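Local structure of phosphoribosylamine--glycine ligase (Thermotoga maritima, 1VKZ) at residues E27-W32 against L355-G360; D330-A335 against V375-G380. The protein catalyses the ATP-dependent ligation of glycine to 5-phospho-beta-D-ribosylamine, giving N(1)-(5-phospho-beta-D-ribosyl)glycinamide in the de novo purine pathway. All coordinates share one frame; numbering follows the deposited sequence.

Contact 1: E27-W32 against L355-G360; sequences EHAIGW and LIFFAG
Phe-357 pushes its ring against helix 25-36 so that three helical side chains meet three different parts of it. The methyl of Ala-29 sits over the centre of one face, its CB 3.8 Å from the ring centroid and almost on the ring normal, a CH-pi contact for which a methyl is small enough to let helix and strand come close. The rim of the same ring serves two T-shaped pairs: its edge points at the face of His-28, with planes at 84°, and at the five-membered ring of Trp-32, where CE1 of Phe-357 comes to 3.8 Å from CG of Trp-32. Farther out along the indole, Leu-355 meets Trp-32 tip to tip, CD1 of Leu-355 standing 3.8 Å from NE1 of Trp-32.

His-28 adds the polar bond. With CG anti to the backbone N (chi1 -175°), its imidazole reaches the strand, and ND1 accepts the amide N of Phe-358 at 3.1 Å along an almost straight line of 177°, the donor lying in the ring plane. NE2 is bonded to Asp-53, so both ring nitrogens are engaged and the ring's rotation is fixed. Phe-358 runs alongside, its CD1 3.4 Å from CE1 of His-28, rim to rim. Together the four rings form a largely buried aromatic cluster joining a helix of the Rossmann-like N domain to a strand of the C-terminal region.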
ATOM      1  N   GLU A  27      -5.775   5.992  -5.530  1.00 43.38           N
ATOM      2  CA  GLU A  27      -5.838   7.385  -5.851  1.00 41.38           C
ATOM      3  C   GLU A  27      -7.272   7.758  -6.197  1.00 43.39           C
ATOM      4  O   GLU A  27      -7.796   8.771  -5.727  1.00 43.38           O
ATOM      5  CB  GLU A  27      -4.902   7.674  -7.011  1.00 40.78           C
ATOM      6  CG  GLU A  27      -3.425   7.672  -6.633  1.00 42.45           C
ATOM      7  CD  GLU A  27      -2.789   6.297  -6.418  1.00 49.92           C
ATOM      8  OE1 GLU A  27      -3.233   5.260  -6.978  1.00 55.94           O
ATOM      9  OE2 GLU A  27      -1.792   6.246  -5.700  1.00 50.47           O
ATOM     10  N   HIS A  28      -7.901   6.928  -7.013  1.00 42.44           N
ATOM     11  CA  HIS A  28      -9.269   7.158  -7.402  1.00 42.40           C
ATOM     12  C   HIS A  28     -10.182   7.024  -6.193  1.00 40.23           C
ATOM     13  O   HIS A  28     -11.065   7.825  -6.010  1.00 42.48           O
ATOM     14  CB  HIS A  28      -9.662   6.213  -8.552  1.00 42.96           C
ATOM     15  CG  HIS A  28     -11.029   6.465  -9.103  1.00 34.19           C
ATOM     16  ND1 HIS A  28     -11.718   5.521  -9.836  1.00 34.50           N
ATOM     17  CD2 HIS A  28     -11.840   7.545  -9.022  1.00 42.31           C
ATOM     18  CE1 HIS A  28     -12.899   6.014 -10.178  1.00 37.83           C
ATOM     19  NE2 HIS A  28     -13.006   7.232  -9.682  1.00 34.97           N
ATOM     20  N   ALA A  29      -9.956   6.031  -5.353  1.00 42.23           N
ATOM     21  CA  ALA A  29     -10.718   5.917  -4.121  1.00 43.36           C
ATOM     22  C   ALA A  29     -10.577   7.181  -3.244  1.00 42.31           C
ATOM     23  O   ALA A  29     -11.578   7.759  -2.791  1.00 44.14           O
ATOM     24  CB  ALA A  29     -10.314   4.691  -3.376  1.00 44.37           C
ATOM     25  N   ILE A  30      -9.352   7.621  -3.024  1.00 41.13           N
ATOM     26  CA  ILE A  30      -9.115   8.824  -2.230  1.00 42.78           C
ATOM     27  C   ILE A  30      -9.813  10.055  -2.851  1.00 42.33           C
ATOM     28  O   ILE A  30     -10.531  10.773  -2.180  1.00 42.92           O
ATOM     29  CB  ILE A  30      -7.644   9.047  -2.030  1.00 40.86           C
ATOM     30  CG1 ILE A  30      -7.074   7.943  -1.136  1.00 43.88           C
ATOM     31  CG2 ILE A  30      -7.432  10.365  -1.362  1.00 46.15           C
ATOM     32  CD1 ILE A  30      -5.577   7.893  -1.096  1.00 38.94           C
ATOM     33  N   GLY A  31      -9.674  10.221  -4.150  1.00 42.71           N
ATOM     34  CA  GLY A  31     -10.386  11.284  -4.842  1.00 41.52           C
ATOM     35  C   GLY A  31     -11.877  11.121  -4.844  1.00 41.42           C
ATOM     36  O   GLY A  31     -12.598  12.068  -4.940  1.00 38.96           O
ATOM     37  N   TRP A  32     -12.348   9.884  -4.790  1.00 47.08           N
ATOM     38  CA  TRP A  32     -13.787   9.631  -4.843  1.00 46.68           C
ATOM     39  C   TRP A  32     -14.427  10.163  -3.552  1.00 47.86           C
ATOM     40  O   TRP A  32     -15.376  10.912  -3.607  1.00 45.87           O
ATOM     41  CB  TRP A  32     -14.036   8.135  -5.068  1.00 46.56           C
ATOM     42  CG  TRP A  32     -15.444   7.702  -4.848  1.00 42.32           C
ATOM     43  CD1 TRP A  32     -16.476   7.777  -5.725  1.00 41.26           C
ATOM     44  CD2 TRP A  32     -15.972   7.098  -3.656  1.00 42.62           C
ATOM     45  NE1 TRP A  32     -17.621   7.264  -5.157  1.00 38.67           N
ATOM     46  CE2 TRP A  32     -17.344   6.849  -3.884  1.00 39.74           C
ATOM     47  CE3 TRP A  32     -15.417   6.726  -2.420  1.00 43.60           C
ATOM     48  CZ2 TRP A  32     -18.169   6.250  -2.928  1.00 42.91           C
ATOM     49  CZ3 TRP A  32     -16.257   6.149  -1.457  1.00 45.36           C
ATOM     50  CH2 TRP A  32     -17.606   5.908  -1.728  1.00 41.93           C
ATOM     51  N   LEU A 355     -20.115   0.416  -7.650  1.00 46.29           N
ATOM     52  CA  LEU A 355     -18.950   1.118  -7.218  1.00 44.35           C
ATOM     53  C   LEU A 355     -17.720   0.443  -7.781  1.00 43.19           C
ATOM     54  O   LEU A 355     -17.335  -0.619  -7.349  1.00 44.88           O
ATOM     55  CB  LEU A 355     -18.883   1.148  -5.704  1.00 44.82           C
ATOM     56  CG  LEU A 355     -17.798   2.075  -5.179  1.00 45.03           C
ATOM     57  CD1 LEU A 355     -18.009   3.477  -5.724  1.00 47.52           C
ATOM     58  CD2 LEU A 355     -17.818   2.052  -3.642  1.00 47.05           C
ATOM     59  N   ILE A 356     -17.085   1.100  -8.738  1.00 45.11           N
ATOM     60  CA  ILE A 356     -15.833   0.637  -9.308  1.00 44.00           C
ATOM     61  C   ILE A 356     -14.784   1.701  -9.077  1.00 44.60           C
ATOM     62  O   ILE A 356     -15.075   2.887  -9.134  1.00 48.06           O
ATOM     63  CB  ILE A 356     -15.986   0.373 -10.829  1.00 45.18           C
ATOM     64  CG1 ILE A 356     -17.101  -0.616 -11.084  1.00 31.84           C
ATOM     65  CG2 ILE A 356     -14.675  -0.199 -11.443  1.00 46.76           C
ATOM     66  CD1 ILE A 356     -17.385  -0.798 -12.510  1.00 44.60           C
ATOM     67  N   PHE A 357     -13.566   1.271  -8.759  1.00 45.30           N
ATOM     68  CA  PHE A 357     -12.421   2.148  -8.754  1.00 43.76           C
ATOM     69  C   PHE A 357     -11.551   1.686  -9.892  1.00 43.70           C
ATOM     70  O   PHE A 357     -11.325   0.510 -10.051  1.00 43.78           O
ATOM     71  CB  PHE A 357     -11.681   2.074  -7.441  1.00 43.09           C
ATOM     72  CG  PHE A 357     -12.483   2.549  -6.278  1.00 43.64           C
ATOM     73  CD1 PHE A 357     -13.034   3.834  -6.273  1.00 47.63           C
ATOM     74  CD2 PHE A 357     -12.669   1.751  -5.181  1.00 40.36           C
ATOM     75  CE1 PHE A 357     -13.771   4.289  -5.188  1.00 42.02           C
ATOM     76  CE2 PHE A 357     -13.413   2.197  -4.105  1.00 40.60           C
ATOM     77  CZ  PHE A 357     -13.953   3.458  -4.103  1.00 37.84           C
ATOM     78  N   PHE A 358     -11.082   2.636 -10.682  1.00 44.59           N
ATOM     79  CA  PHE A 358     -10.331   2.387 -11.879  1.00 42.61           C
ATOM     80  C   PHE A 358      -8.866   2.590 -11.614  1.00 44.27           C
ATOM     81  O   PHE A 358      -8.461   3.485 -10.859  1.00 46.96           O
ATOM     82  CB  PHE A 358     -10.771   3.356 -12.960  1.00 43.76           C
ATOM     83  CG  PHE A 358     -12.205   3.178 -13.378  1.00 46.67           C
ATOM     84  CD1 PHE A 358     -13.220   3.830 -12.709  1.00 38.90           C
ATOM     85  CD2 PHE A 358     -12.530   2.382 -14.458  1.00 48.08           C
ATOM     86  CE1 PHE A 358     -14.515   3.663 -13.070  1.00 45.93           C
ATOM     87  CE2 PHE A 358     -13.844   2.225 -14.831  1.00 50.21           C
ATOM     88  CZ  PHE A 358     -14.836   2.865 -14.128  1.00 42.66           C
ATOM     89  N   ALA A 359      -8.053   1.766 -12.261  1.00 44.37           N
ATOM     90  CA  ALA A 359      -6.603   1.861 -12.131  1.00 41.37           C
ATOM     91  C   ALA A 359      -6.026   1.813 -13.528  1.00 41.78           C
ATOM     92  O   ALA A 359      -5.937   2.851 -14.202  1.00 43.78           O
ATOM     93  CB  ALA A 359      -6.074   0.730 -11.280  1.00 40.15           C
ATOM     94  N   GLY A 360      -5.660   0.625 -13.987  1.00 42.93           N
ATOM     95  CA  GLY A 360      -5.064   0.468 -15.314  1.00 45.04           C
ATOM     96  C   GLY A 360      -6.081   0.539 -16.444  1.00 44.56           C
ATOM     97  O   GLY A 360      -6.290  -0.444 -17.158  1.00 45.43           O
TER

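Contact 2: D330-A335 against V375-G380; sequences DVVLAA and VLHCMG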
ATOM      1  N   ASP A 330     -13.338  -5.748  -1.945  1.00 43.71           N
ATOM      2  CA  ASP A 330     -12.738  -5.326  -3.204  1.00 44.10           C
ATOM      3  C   ASP A 330     -12.357  -6.584  -3.982  1.00 42.87           C
ATOM      4  O   ASP A 330     -11.530  -7.345  -3.514  1.00 45.99           O
ATOM      5  CB  ASP A 330     -11.494  -4.479  -2.876  1.00 44.46           C
ATOM      6  CG  ASP A 330     -10.789  -3.917  -4.102  1.00 47.78           C
ATOM      7  OD1 ASP A 330     -11.194  -4.212  -5.261  1.00 38.99           O
ATOM      8  OD2 ASP A 330      -9.805  -3.139  -3.974  1.00 44.78           O
ATOM      9  N   VAL A 331     -12.990  -6.822  -5.129  1.00 39.50           N
ATOM     10  CA  VAL A 331     -12.528  -7.833  -6.041  1.00 38.82           C
ATOM     11  C   VAL A 331     -11.779  -7.091  -7.140  1.00 40.99           C
ATOM     12  O   VAL A 331     -12.365  -6.304  -7.868  1.00 40.04           O
ATOM     13  CB  VAL A 331     -13.667  -8.734  -6.664  1.00 39.49           C
ATOM     14  CG1 VAL A 331     -13.123  -9.600  -7.813  1.00 32.70           C
ATOM     15  CG2 VAL A 331     -14.309  -9.626  -5.634  1.00 33.88           C
ATOM     16  N   VAL A 332     -10.481  -7.361  -7.241  1.00 43.09           N
ATOM     17  CA  VAL A 332      -9.652  -6.781  -8.244  1.00 45.23           C
ATOM     18  C   VAL A 332      -9.788  -7.608  -9.536  1.00 46.09           C
ATOM     19  O   VAL A 332      -9.580  -8.831  -9.522  1.00 46.29           O
ATOM     20  CB  VAL A 332      -8.168  -6.720  -7.790  1.00 46.37           C
ATOM     21  CG1 VAL A 332      -7.311  -6.003  -8.840  1.00 49.16           C
ATOM     22  CG2 VAL A 332      -8.016  -6.021  -6.443  1.00 44.06           C
ATOM     23  N   LEU A 333     -10.146  -6.935 -10.640  1.00 45.21           N
ATOM     24  CA  LEU A 333      -9.937  -7.500 -11.982  1.00 44.16           C
ATOM     25  C   LEU A 333      -8.610  -7.005 -12.572  1.00 43.14           C
ATOM     26  O   LEU A 333      -8.356  -5.802 -12.667  1.00 40.03           O
ATOM     27  CB  LEU A 333     -11.087  -7.178 -12.924  1.00 45.60           C
ATOM     28  CG  LEU A 333     -12.469  -7.288 -12.296  1.00 40.30           C
ATOM     29  CD1 LEU A 333     -13.502  -6.777 -13.299  1.00 44.11           C
ATOM     30  CD2 LEU A 333     -12.724  -8.690 -11.879  1.00 45.96           C
ATOM     31  N   ALA A 334      -7.768  -7.961 -12.944  1.00 42.25           N
ATOM     32  CA  ALA A 334      -6.477  -7.688 -13.541  1.00 42.17           C
ATOM     33  C   ALA A 334      -6.405  -8.262 -14.962  1.00 42.86           C
ATOM     34  O   ALA A 334      -7.285  -9.005 -15.414  1.00 46.60           O
ATOM     35  CB  ALA A 334      -5.375  -8.256 -12.676  1.00 43.25           C
ATOM     36  N   ALA A 335      -5.372  -7.882 -15.683  1.00 42.78           N
ATOM     37  CA  ALA A 335      -5.198  -8.331 -17.047  1.00 43.33           C
ATOM     38  C   ALA A 335      -4.561  -9.707 -17.100  1.00 47.05           C
ATOM     39  O   ALA A 335      -3.788 -10.086 -16.220  1.00 49.68           O
ATOM     40  CB  ALA A 335      -4.339  -7.347 -17.797  1.00 43.39           C
ATOM     41  N   VAL A 375      -6.692  -3.582 -13.405  1.00 42.84           N
ATOM     42  CA  VAL A 375      -7.543  -2.787 -14.276  1.00 41.87           C
ATOM     43  C   VAL A 375      -8.587  -2.096 -13.421  1.00 41.38           C
ATOM     44  O   VAL A 375      -8.631  -0.850 -13.328  1.00 40.75           O
ATOM     45  CB  VAL A 375      -8.171  -3.683 -15.388  1.00 40.06           C
ATOM     46  CG1 VAL A 375      -8.909  -2.863 -16.467  1.00 42.12           C
ATOM     47  CG2 VAL A 375      -7.090  -4.487 -16.034  1.00 40.50           C
ATOM     48  N   LEU A 376      -9.402  -2.908 -12.773  1.00 41.22           N
ATOM     49  CA  LEU A 376     -10.532  -2.404 -12.002  1.00 44.48           C
ATOM     50  C   LEU A 376     -10.603  -3.000 -10.608  1.00 44.58           C
ATOM     51  O   LEU A 376     -10.250  -4.156 -10.384  1.00 45.30           O
ATOM     52  CB  LEU A 376     -11.867  -2.727 -12.702  1.00 44.51           C
ATOM     53  CG  LEU A 376     -11.986  -2.182 -14.116  1.00 50.69           C
ATOM     54  CD1 LEU A 376     -12.940  -2.996 -14.956  1.00 53.50           C
ATOM     55  CD2 LEU A 376     -12.420  -0.730 -14.096  1.00 51.91           C
ATOM     56  N   HIS A 377     -11.175  -2.208  -9.709  1.00 45.02           N
ATOM     57  CA  HIS A 377     -11.569  -2.650  -8.412  1.00 43.67           C
ATOM     58  C   HIS A 377     -13.085  -2.649  -8.377  1.00 42.91           C
ATOM     59  O   HIS A 377     -13.700  -1.606  -8.473  1.00 42.23           O
ATOM     60  CB  HIS A 377     -10.945  -1.721  -7.404  1.00 41.43           C
ATOM     61  CG  HIS A 377      -9.463  -1.661  -7.536  1.00 47.10           C
ATOM     62  ND1 HIS A 377      -8.614  -2.242  -6.621  1.00 44.99           N
ATOM     63  CD2 HIS A 377      -8.678  -1.160  -8.518  1.00 50.11           C
ATOM     64  CE1 HIS A 377      -7.365  -2.067  -7.016  1.00 53.69           C
ATOM     65  NE2 HIS A 377      -7.376  -1.406  -8.161  1.00 52.69           N
ATOM     66  N   CYS A 378     -13.680  -3.843  -8.261  1.00 43.26           N
ATOM     67  CA  CYS A 378     -15.122  -3.985  -8.063  1.00 41.98           C
ATOM     68  C   CYS A 378     -15.510  -4.054  -6.578  1.00 42.59           C
ATOM     69  O   CYS A 378     -15.074  -4.938  -5.845  1.00 40.26           O
ATOM     70  CB  CYS A 378     -15.617  -5.202  -8.796  1.00 41.38           C
ATOM     71  SG  CYS A 378     -15.516  -4.993 -10.582  1.00 43.01           S
HETATM   72  N   MSE A 379     -16.285  -3.078  -6.123  1.00 43.36           N
HETATM   73  CA  MSE A 379     -16.619  -2.982  -4.700  1.00 45.27           C
HETATM   74  C   MSE A 379     -18.001  -3.574  -4.440  1.00 44.81           C
HETATM   75  O   MSE A 379     -18.935  -3.363  -5.208  1.00 44.39           O
HETATM   76  CB  MSE A 379     -16.598  -1.525  -4.191  1.00 45.30           C
HETATM   77  CG  MSE A 379     -15.348  -0.702  -4.556  1.00 51.23           C
HETATM   78 SE   MSE A 379     -13.671  -1.451  -3.841  1.00 60.70          SE
HETATM   79  CE  MSE A 379     -13.163  -2.307  -5.219  1.00 68.23           C
ATOM     80  N   GLY A 380     -18.093  -4.321  -3.343  1.00 45.18           N
ATOM     81  CA  GLY A 380     -19.335  -4.760  -2.793  1.00 44.11           C
ATOM     82  C   GLY A 380     -19.426  -4.186  -1.409  1.00 44.83           C
ATOM     83  O   GLY A 380     -18.413  -4.014  -0.757  1.00 42.93           O
TER
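The carbonyl oxygen of Leu-333 is gripped by two consecutive amides of the facing strand: N of Val-375 lies 2.9 Å from this O and N of Leu-376 lies 3.1 Å from it, both in the carbonyl plane. This is a classic beta bulge in the antiparallel pairing of strands 327-334 and 374-382, central neighbours in a six-stranded antiparallel sheet. Val-375 departs from strand geometry with a psi of -62°, which turns the next amide, that of Leu-376, to the same acceptor as its own. The branched side chain of Val-375 also leans on the partner strand, CG2 being 3.8 Å from N of Ala-335.

Beyond the bulge the pairing is regular. Leu-333 N donates back to Leu-376 O, and Val-331 exchanges two bonds with Cys-378, whose N lies 2.8 Å from Val-331 O. The side chains of these hydrogen-bonded pairs share an apolar face covered by helix 385-398. There CD1 of Leu-333 meets both SG of Cys-378, at 3.8 Å, and CD1 of Leu-376; leucine is long enough to reach across to the neighbouring strand, while the short Cys-378 packs beneath the helix, where it touches Leu-395.

The other face carries Asp-330, Val-332, His-377 and selenomethionine Met-379, and is approached by helix 294-301. Asp-330 has CG anti to its backbone N (chi1 -178°), which swings the carboxylate across to His-377, two residues along from its facing partner Met-379. Its plane is turned 48° from the imidazole. ND1 of His-377 donates to OD2 of Asp-330 at 3.0 Å, at the ring edge, though this oxygen, and so the bond, is less surely placed. Val-332 lies beside the same imidazole, pointing the same way, and its CG2 methyl comes to 3.8 Å from ND1 of His-377.

Both contacts are buried and share one sheet, in which strand 374-382 lies between 327-334 and 356-364. Contact 2 is made within the sheet and contact 1 on its flank, where strand 356-364 meets a helix of the N domain. They join directly: Phe-357 O probably accepts a hydrogen bond from His-377 N at 2.7 Å, and Val-375 O one from Ala-359 N. Their chemistry follows their places. Contact 2 rests on repeated backbone bonds between strands; contact 1, an interdomain interface, depends on aromatic side chains and one side-chain-to-backbone bond. Each uses a histidine ND1, as acceptor in His-28 and, less surely because its carboxylate partner is less well placed, as donor in His-377.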